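Local coordinates for hypothetical protein (Legionella pneumophila subsp. pneumophila, PDB 4KH9) that is of unknown function but binds calcium, being a DUF4785 protein built from three consecutive beta-rich domains, at residues L171-G176 / T259-S264; G235-L240 / Q356-Y361. All blocks are in the same frame, centred on the assembly; numbering follows the deposited sequence.

Contact 1 (L171-G176 / T259-S264)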
ATOM      1  N   LEU A 171      -3.428  -3.138  -8.633  1.00 37.53           N
ATOM      2  CA  LEU A 171      -3.285  -3.431  -7.200  1.00 36.20           C
ATOM      3  C   LEU A 171      -2.142  -4.359  -6.983  1.00 39.25           C
ATOM      4  O   LEU A 171      -1.578  -4.407  -5.884  1.00 39.16           O
ATOM      5  CB  LEU A 171      -4.570  -4.085  -6.642  1.00 36.15           C
ATOM      6  CG  LEU A 171      -5.826  -3.241  -6.492  1.00 39.87           C
ATOM      7  CD1 LEU A 171      -6.972  -4.118  -6.075  1.00 40.78           C
ATOM      8  CD2 LEU A 171      -5.666  -2.228  -5.416  1.00 41.73           C
ATOM      9  N   HIS A 172      -1.833  -5.152  -8.025  1.00 35.77           N
ATOM     10  CA  HIS A 172      -0.817  -6.185  -7.962  1.00 35.54           C
ATOM     11  C   HIS A 172       0.081  -6.116  -9.181  1.00 35.44           C
ATOM     12  O   HIS A 172      -0.393  -5.976 -10.307  1.00 35.00           O
ATOM     13  CB  HIS A 172      -1.451  -7.595  -7.858  1.00 37.84           C
ATOM     14  CG  HIS A 172      -2.687  -7.680  -7.019  1.00 43.27           C
ATOM     15  ND1 HIS A 172      -2.619  -7.843  -5.644  1.00 46.07           N
ATOM     16  CD2 HIS A 172      -3.989  -7.661  -7.396  1.00 46.97           C
ATOM     17  CE1 HIS A 172      -3.874  -7.857  -5.215  1.00 46.06           C
ATOM     18  NE2 HIS A 172      -4.739  -7.774  -6.237  1.00 47.07           N
ATOM     19  N   TYR A 173       1.369  -6.255  -8.947  1.00 29.93           N
ATOM     20  CA  TYR A 173       2.391  -6.246  -9.985  1.00 30.65           C
ATOM     21  C   TYR A 173       3.360  -7.393  -9.790  1.00 33.67           C
ATOM     22  O   TYR A 173       3.422  -7.979  -8.715  1.00 33.57           O
ATOM     23  CB  TYR A 173       3.181  -4.908  -9.940  1.00 31.90           C
ATOM     24  CG  TYR A 173       2.381  -3.651 -10.186  1.00 31.10           C
ATOM     25  CD1 TYR A 173       2.219  -3.149 -11.468  1.00 32.50           C
ATOM     26  CD2 TYR A 173       1.790  -2.958  -9.129  1.00 30.76           C
ATOM     27  CE1 TYR A 173       1.510  -1.969 -11.699  1.00 32.10           C
ATOM     28  CE2 TYR A 173       1.046  -1.802  -9.353  1.00 30.97           C
ATOM     29  CZ  TYR A 173       0.915  -1.311 -10.638  1.00 33.31           C
ATOM     30  OH  TYR A 173       0.212  -0.167 -10.840  1.00 31.98           O
ATOM     31  N   GLN A 174       4.159  -7.675 -10.809  1.00 29.90           N
ATOM     32  CA  GLN A 174       5.195  -8.689 -10.746  1.00 30.71           C
ATOM     33  C   GLN A 174       6.486  -8.136 -11.340  1.00 35.06           C
ATOM     34  O   GLN A 174       6.486  -7.060 -11.949  1.00 35.36           O
ATOM     35  CB  GLN A 174       4.770  -9.988 -11.462  1.00 32.11           C
ATOM     36  CG  GLN A 174       3.678 -10.743 -10.722  1.00 42.01           C
ATOM     37  CD  GLN A 174       3.693 -12.239 -11.011  1.00 64.63           C
ATOM     38  OE1 GLN A 174       3.371 -12.678 -12.119  1.00 61.97           O
ATOM     39  NE2 GLN A 174       4.109 -13.050 -10.037  1.00 41.28           N
ATOM     40  N   TYR A 175       7.576  -8.868 -11.139  1.00 33.47           N
ATOM     41  CA  TYR A 175       8.906  -8.527 -11.608  1.00 35.42           C
ATOM     42  C   TYR A 175       8.883  -8.119 -13.098  1.00 38.44           C
ATOM     43  O   TYR A 175       8.386  -8.860 -13.926  1.00 36.58           O
ATOM     44  CB  TYR A 175       9.878  -9.705 -11.375  1.00 37.06           C
ATOM     45  CG  TYR A 175      11.283  -9.402 -11.843  1.00 39.99           C
ATOM     46  CD1 TYR A 175      12.179  -8.725 -11.021  1.00 42.09           C
ATOM     47  CD2 TYR A 175      11.705  -9.756 -13.120  1.00 41.50           C
ATOM     48  CE1 TYR A 175      13.458  -8.394 -11.467  1.00 43.54           C
ATOM     49  CE2 TYR A 175      12.982  -9.432 -13.574  1.00 43.31           C
ATOM     50  CZ  TYR A 175      13.855  -8.748 -12.744  1.00 50.11           C
ATOM     51  OH  TYR A 175      15.120  -8.428 -13.183  1.00 51.03           O
ATOM     52  N   GLY A 176       9.406  -6.932 -13.385  1.00 34.66           N
ATOM     53  CA  GLY A 176       9.481  -6.416 -14.735  1.00 34.25           C
ATOM     54  C   GLY A 176       8.288  -5.618 -15.176  1.00 37.20           C
ATOM     55  O   GLY A 176       8.319  -5.061 -16.266  1.00 37.44           O
ATOM     56  N   THR A 259      -0.325   5.163  -1.107  1.00 33.32           N
ATOM     57  CA  THR A 259      -1.257   4.127  -1.543  1.00 31.76           C
ATOM     58  C   THR A 259      -0.442   2.826  -1.626  1.00 34.92           C
ATOM     59  O   THR A 259       0.764   2.834  -1.886  1.00 31.97           O
ATOM     60  CB  THR A 259      -2.124   4.428  -2.775  1.00 37.40           C
ATOM     61  OG1 THR A 259      -3.254   3.544  -2.654  1.00 40.10           O
ATOM     62  CG2 THR A 259      -1.386   4.226  -4.119  1.00 30.88           C
ATOM     63  N   ALA A 260      -1.102   1.724  -1.275  1.00 32.46           N
ATOM     64  CA  ALA A 260      -0.494   0.406  -1.213  1.00 31.68           C
ATOM     65  C   ALA A 260      -0.727  -0.373  -2.495  1.00 33.57           C
ATOM     66  O   ALA A 260      -1.751  -0.232  -3.165  1.00 31.47           O
ATOM     67  CB  ALA A 260      -1.062  -0.379  -0.025  1.00 31.85           C
ATOM     68  N   PHE A 261       0.220  -1.245  -2.803  1.00 31.44           N
ATOM     69  CA  PHE A 261       0.101  -2.170  -3.920  1.00 31.22           C
ATOM     70  C   PHE A 261       0.898  -3.410  -3.561  1.00 36.49           C
ATOM     71  O   PHE A 261       1.800  -3.355  -2.719  1.00 34.07           O
ATOM     72  CB  PHE A 261       0.530  -1.547  -5.272  1.00 31.56           C
ATOM     73  CG  PHE A 261       1.975  -1.127  -5.372  1.00 30.49           C
ATOM     74  CD1 PHE A 261       2.371   0.172  -5.019  1.00 30.84           C
ATOM     75  CD2 PHE A 261       2.932  -2.003  -5.879  1.00 31.63           C
ATOM     76  CE1 PHE A 261       3.702   0.574  -5.142  1.00 31.96           C
ATOM     77  CE2 PHE A 261       4.261  -1.599  -6.025  1.00 34.88           C
ATOM     78  CZ  PHE A 261       4.636  -0.307  -5.664  1.00 31.99           C
ATOM     79  N   SER A 262       0.505  -4.540  -4.137  1.00 34.19           N
ATOM     80  CA  SER A 262       1.167  -5.826  -3.888  1.00 34.55           C
ATOM     81  C   SER A 262       2.162  -6.113  -4.993  1.00 37.21           C
ATOM     82  O   SER A 262       1.926  -5.755  -6.147  1.00 36.75           O
ATOM     83  CB  SER A 262       0.122  -6.940  -3.797  1.00 38.72           C
ATOM     84  OG  SER A 262       0.747  -8.195  -3.606  1.00 43.41           O
ATOM     85  N   TYR A 263       3.251  -6.810  -4.661  1.00 33.53           N
ATOM     86  CA  TYR A 263       4.278  -7.148  -5.652  1.00 32.50           C
ATOM     87  C   TYR A 263       4.784  -8.586  -5.454  1.00 37.66           C
ATOM     88  O   TYR A 263       5.021  -8.972  -4.319  1.00 36.99           O
ATOM     89  CB  TYR A 263       5.444  -6.151  -5.550  1.00 31.31           C
ATOM     90  CG  TYR A 263       6.648  -6.490  -6.401  1.00 31.21           C
ATOM     91  CD1 TYR A 263       6.656  -6.225  -7.759  1.00 31.14           C
ATOM     92  CD2 TYR A 263       7.772  -7.104  -5.846  1.00 32.63           C
ATOM     93  CE1 TYR A 263       7.764  -6.521  -8.548  1.00 29.81           C
ATOM     94  CE2 TYR A 263       8.897  -7.394  -6.625  1.00 34.20           C
ATOM     95  CZ  TYR A 263       8.882  -7.098  -7.979  1.00 36.34           C
ATOM     96  OH  TYR A 263       9.949  -7.391  -8.779  1.00 36.16           O
ATOM     97  N   SER A 264       5.014  -9.349  -6.549  1.00 34.28           N
ATOM     98  CA  SER A 264       5.581 -10.696  -6.395  1.00 34.72           C
ATOM     99  C   SER A 264       6.616 -11.022  -7.489  1.00 38.18           C
ATOM    100  O   SER A 264       6.663 -10.387  -8.537  1.00 36.98           O
ATOM    101  CB  SER A 264       4.483 -11.758  -6.394  1.00 37.47           C
ATOM    102  OG  SER A 264       3.840 -11.867  -7.652  1.00 37.36           O
TER
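Residues 172-174 run parallel to strand 259-264, their axes 4.6 Å apart at closest and 29° askew, and His172, Tyr173 and Gln174 pair with Ser262, Tyr263 and Ser264. The backbone bonds alternate as in any parallel pair: Ser262 N gives a nearly straight bond to Leu171 O (2.7 Å), Tyr173 N bonds Ser262 O, Ser264 N bonds Tyr173 O, and Tyr175 N closes the run on Ser264 O. On one face Tyr173 turns the edge of its ring toward the face of Phe261, offset, with planes at 84° and CD2 of Tyr173 3.6 Å from CD2 of Phe261. Tyr263 has CG anti to the backbone N (chi1 173°), which starts its ring off alongside Tyr175; the flat ring runs beside the 174-175 backbone, CE1 3.5 Å from Gln174 C, and its OH, near the Tyr175 edge, can reach Ser229 O. Tyr173 OH is held by Asp169. The other face is polar. Gln174 is long enough for NE2 to meet the Ser264 hydroxyl from the neighbouring strand: OG, a short polar group that can take the N-H, lies 2.7 Å from NE2, somewhat out of the amide plane, and NE2 also bonds Val360 O. His172 ND1 packs 3.4 Å from Ser262 CB, while Ser262 OG bonds Lys358. Strand 172-174 is an edge of the mixed sheet in the central, E-set-type domain; beyond strand 251-264 lies strand 238-248, whose Trp238 meets the rings of Phe261 and Tyr263, while Leu179 of strand 178-186 touches Tyr173 and Phe261.

Contact 2 (G235-L240 / Q356-Y361)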
ATOM      1  N   GLY A 235       4.752 -11.455   2.276  1.00 43.32           N
ATOM      2  CA  GLY A 235       3.375 -11.045   2.538  1.00 43.61           C
ATOM      3  C   GLY A 235       3.149  -9.549   2.676  1.00 46.62           C
ATOM      4  O   GLY A 235       2.008  -9.098   2.552  1.00 46.47           O
ATOM      5  N   GLU A 236       4.227  -8.769   2.894  1.00 40.78           N
ATOM      6  CA  GLU A 236       4.141  -7.314   3.073  1.00 39.98           C
ATOM      7  C   GLU A 236       3.961  -6.591   1.729  1.00 44.12           C
ATOM      8  O   GLU A 236       4.343  -7.107   0.668  1.00 45.51           O
ATOM      9  CB  GLU A 236       5.383  -6.771   3.800  1.00 41.51           C
ATOM     10  CG  GLU A 236       5.641  -7.344   5.183  1.00 50.75           C
ATOM     11  CD  GLU A 236       7.026  -7.027   5.722  1.00 86.25           C
ATOM     12  OE1 GLU A 236       8.027  -7.482   5.122  1.00 80.53           O
ATOM     13  OE2 GLU A 236       7.109  -6.347   6.770  1.00 91.28           O
ATOM     14  N   ASN A 237       3.363  -5.393   1.784  1.00 38.03           N
ATOM     15  CA  ASN A 237       3.098  -4.595   0.603  1.00 36.18           C
ATOM     16  C   ASN A 237       4.083  -3.437   0.410  1.00 36.86           C
ATOM     17  O   ASN A 237       4.848  -3.075   1.300  1.00 35.36           O
ATOM     18  CB  ASN A 237       1.675  -4.034   0.653  1.00 36.68           C
ATOM     19  CG  ASN A 237       0.604  -5.069   0.413  1.00 57.57           C
ATOM     20  OD1 ASN A 237       0.752  -6.015  -0.388  1.00 48.26           O
ATOM     21  ND2 ASN A 237      -0.512  -4.887   1.083  1.00 45.41           N
ATOM     22  N   TRP A 238       4.052  -2.889  -0.807  1.00 32.64           N
ATOM     23  CA  TRP A 238       4.755  -1.696  -1.239  1.00 30.51           C
ATOM     24  C   TRP A 238       3.835  -0.521  -1.112  1.00 34.99           C
ATOM     25  O   TRP A 238       2.616  -0.694  -1.093  1.00 33.94           O
ATOM     26  CB  TRP A 238       5.201  -1.836  -2.700  1.00 28.05           C
ATOM     27  CG  TRP A 238       6.360  -2.739  -2.939  1.00 28.11           C
ATOM     28  CD1 TRP A 238       6.402  -4.093  -2.776  1.00 30.85           C
ATOM     29  CD2 TRP A 238       7.641  -2.351  -3.459  1.00 27.83           C
ATOM     30  NE1 TRP A 238       7.661  -4.560  -3.061  1.00 30.59           N
ATOM     31  CE2 TRP A 238       8.440  -3.513  -3.502  1.00 32.30           C
ATOM     32  CE3 TRP A 238       8.225  -1.111  -3.792  1.00 28.53           C
ATOM     33  CZ2 TRP A 238       9.772  -3.488  -3.939  1.00 31.43           C
ATOM     34  CZ3 TRP A 238       9.547  -1.088  -4.226  1.00 30.60           C
ATOM     35  CH2 TRP A 238      10.303  -2.265  -4.300  1.00 31.32           C
ATOM     36  N   TYR A 239       4.417   0.682  -1.090  1.00 33.01           N
ATOM     37  CA  TYR A 239       3.694   1.927  -1.063  1.00 33.41           C
ATOM     38  C   TYR A 239       4.249   2.898  -2.060  1.00 34.04           C
ATOM     39  O   TYR A 239       5.457   2.993  -2.273  1.00 32.80           O
ATOM     40  CB  TYR A 239       3.714   2.600   0.355  1.00 37.22           C
ATOM     41  CG  TYR A 239       2.798   1.932   1.346  1.00 44.37           C
ATOM     42  CD1 TYR A 239       3.218   0.817   2.074  1.00 47.03           C
ATOM     43  CD2 TYR A 239       1.474   2.347   1.494  1.00 46.86           C
ATOM     44  CE1 TYR A 239       2.347   0.141   2.933  1.00 48.41           C
ATOM     45  CE2 TYR A 239       0.603   1.692   2.367  1.00 47.37           C
ATOM     46  CZ  TYR A 239       1.039   0.573   3.062  1.00 58.18           C
ATOM     47  OH  TYR A 239       0.195  -0.086   3.918  1.00 65.41           O
ATOM     48  N   LEU A 240       3.337   3.597  -2.681  1.00 30.15           N
ATOM     49  CA  LEU A 240       3.560   4.797  -3.444  1.00 29.37           C
ATOM     50  C   LEU A 240       3.539   5.939  -2.437  1.00 30.89           C
ATOM     51  O   LEU A 240       2.574   6.048  -1.678  1.00 27.70           O
ATOM     52  CB  LEU A 240       2.509   4.984  -4.554  1.00 29.26           C
ATOM     53  CG  LEU A 240       2.445   6.400  -5.171  1.00 33.03           C
ATOM     54  CD1 LEU A 240       3.747   6.721  -5.945  1.00 31.72           C
ATOM     55  CD2 LEU A 240       1.207   6.578  -6.048  1.00 36.82           C
ATOM     56  N   GLN A 356       6.424 -16.474  -0.412  1.00 34.34           N
ATOM     57  CA  GLN A 356       6.146 -15.061  -0.652  1.00 32.85           C
ATOM     58  C   GLN A 356       4.825 -14.635  -0.052  1.00 39.12           C
ATOM     59  O   GLN A 356       4.633 -13.445   0.187  1.00 40.46           O
ATOM     60  CB  GLN A 356       6.111 -14.777  -2.162  1.00 32.59           C
ATOM     61  CG  GLN A 356       7.482 -14.779  -2.824  1.00 37.67           C
ATOM     62  CD  GLN A 356       7.353 -14.362  -4.255  1.00 43.72           C
ATOM     63  OE1 GLN A 356       7.191 -13.184  -4.566  1.00 39.41           O
ATOM     64  NE2 GLN A 356       7.344 -15.324  -5.155  1.00 31.05           N
ATOM     65  N   LEU A 357       3.901 -15.593   0.138  1.00 34.96           N
ATOM     66  CA  LEU A 357       2.527 -15.385   0.570  1.00 35.29           C
ATOM     67  C   LEU A 357       1.864 -14.466  -0.461  1.00 39.37           C
ATOM     68  O   LEU A 357       1.159 -13.510  -0.127  1.00 40.01           O
ATOM     69  CB  LEU A 357       2.427 -14.857   2.025  1.00 35.38           C
ATOM     70  CG  LEU A 357       2.794 -15.855   3.118  1.00 40.44           C
ATOM     71  CD1 LEU A 357       3.034 -15.147   4.441  1.00 41.49           C
ATOM     72  CD2 LEU A 357       1.694 -16.906   3.291  1.00 42.26           C
ATOM     73  N   LYS A 358       2.152 -14.760  -1.737  1.00 33.81           N
ATOM     74  CA  LYS A 358       1.615 -14.071  -2.904  1.00 32.00           C
ATOM     75  C   LYS A 358       1.161 -15.071  -3.969  1.00 34.61           C
ATOM     76  O   LYS A 358       1.735 -16.167  -4.100  1.00 31.22           O
ATOM     77  CB  LYS A 358       2.678 -13.124  -3.532  1.00 33.49           C
ATOM     78  CG  LYS A 358       3.218 -12.005  -2.657  1.00 37.97           C
ATOM     79  CD  LYS A 358       2.258 -10.827  -2.505  1.00 39.69           C
ATOM     80  CE  LYS A 358       2.696  -9.901  -1.392  1.00 37.54           C
ATOM     81  NZ  LYS A 358       1.638  -8.917  -1.070  1.00 46.00           N
ATOM     82  N   THR A 359       0.150 -14.667  -4.756  1.00 32.54           N
ATOM     83  CA  THR A 359      -0.284 -15.371  -5.967  1.00 32.26           C
ATOM     84  C   THR A 359       0.804 -15.046  -6.983  1.00 37.57           C
ATOM     85  O   THR A 359       1.107 -13.856  -7.169  1.00 40.10           O
ATOM     86  CB  THR A 359      -1.712 -14.932  -6.365  1.00 39.38           C
ATOM     87  OG1 THR A 359      -2.603 -15.365  -5.355  1.00 33.91           O
ATOM     88  CG2 THR A 359      -2.168 -15.521  -7.682  1.00 39.78           C
ATOM     89  N   VAL A 360       1.473 -16.066  -7.555  1.00 31.83           N
ATOM     90  CA  VAL A 360       2.580 -15.794  -8.488  1.00 29.48           C
ATOM     91  C   VAL A 360       2.144 -15.999  -9.953  1.00 33.93           C
ATOM     92  O   VAL A 360       2.784 -15.461 -10.870  1.00 34.17           O
ATOM     93  CB  VAL A 360       3.852 -16.587  -8.145  1.00 32.33           C
ATOM     94  CG1 VAL A 360       4.421 -16.092  -6.818  1.00 31.31           C
ATOM     95  CG2 VAL A 360       3.609 -18.108  -8.108  1.00 32.00           C
ATOM     96  N   TYR A 361       1.022 -16.705 -10.146  1.00 30.34           N
ATOM     97  CA  TYR A 361       0.419 -16.976 -11.444  1.00 30.57           C
ATOM     98  C   TYR A 361      -1.068 -17.079 -11.284  1.00 37.06           C
ATOM     99  O   TYR A 361      -1.547 -17.745 -10.371  1.00 36.31           O
ATOM    100  CB  TYR A 361       0.970 -18.257 -12.110  1.00 31.61           C
ATOM    101  CG  TYR A 361       0.494 -18.451 -13.539  1.00 33.62           C
ATOM    102  CD1 TYR A 361      -0.776 -18.961 -13.813  1.00 35.46           C
ATOM    103  CD2 TYR A 361       1.286 -18.072 -14.616  1.00 35.18           C
ATOM    104  CE1 TYR A 361      -1.257 -19.056 -15.118  1.00 36.71           C
ATOM    105  CE2 TYR A 361       0.828 -18.199 -15.935  1.00 37.29           C
ATOM    106  CZ  TYR A 361      -0.446 -18.694 -16.178  1.00 44.37           C
ATOM    107  OH  TYR A 361      -0.927 -18.824 -17.461  1.00 43.62           O
TER
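Lys358 NZ reaches from the C-terminal domain to the central one, where Asn237 OD1 takes a weak hydrogen bond at 3.1 Å and Ser262 OG, beyond these segments, provides its stronger partner. The contact is thus a small interface between two E-set-type domains, and Leu357 and Lys358 form a G1 beta bulge facing Asp353 where strand 358-368 begins. A lysine suits the place because its long aliphatic chain reaches across: chi2 of -77° turns CD aside, and the chain beyond it is extended, carrying NZ to Asn237. The carbonyl oxygens of Gly235 and Glu236 lie 3.6 and 3.7 Å from NZ, too long for bonds, and neither C=O is aimed at it, so any effect on its charge is probably slight. Asn237, short and polar, offers its amide oxygen from the side of the central domain. Beside this, Gly235 N gives a weak, bent bond to Gln356 O (2.9 Å, 127° at the hydrogen). Gly235 has positive phi (83°), which favours glycine. Gln356 OE1 accepts from Ile265 N, and its NE2 bonds Asp353 OD2. The apolar part of the interface is slight: Leu357 CB rests 4.0 Å from Gly235 CA.

How the contacts relate
Contact 1 lies inside one domain and is partly buried, a regular run of backbone bonds with aromatic packing on one face; contact 2 is a surface meeting of two domains, with two weak bonds and little apolar packing. Strand 251-264, part of contact 1, lies next to strand 238-248 of contact 2: it pairs with 172-174 on one flank and with 238-248 on the other, where Leu240 N makes a probable hydrogen bond to Thr259 O at 2.8 Å. The polar face of contact 1 is also where the C-terminal domain docks. Residues of contact 1 bond the C-terminal strand there, Gln174 through Val360 and Ser262 as the stronger partner of the contact 2 lysine.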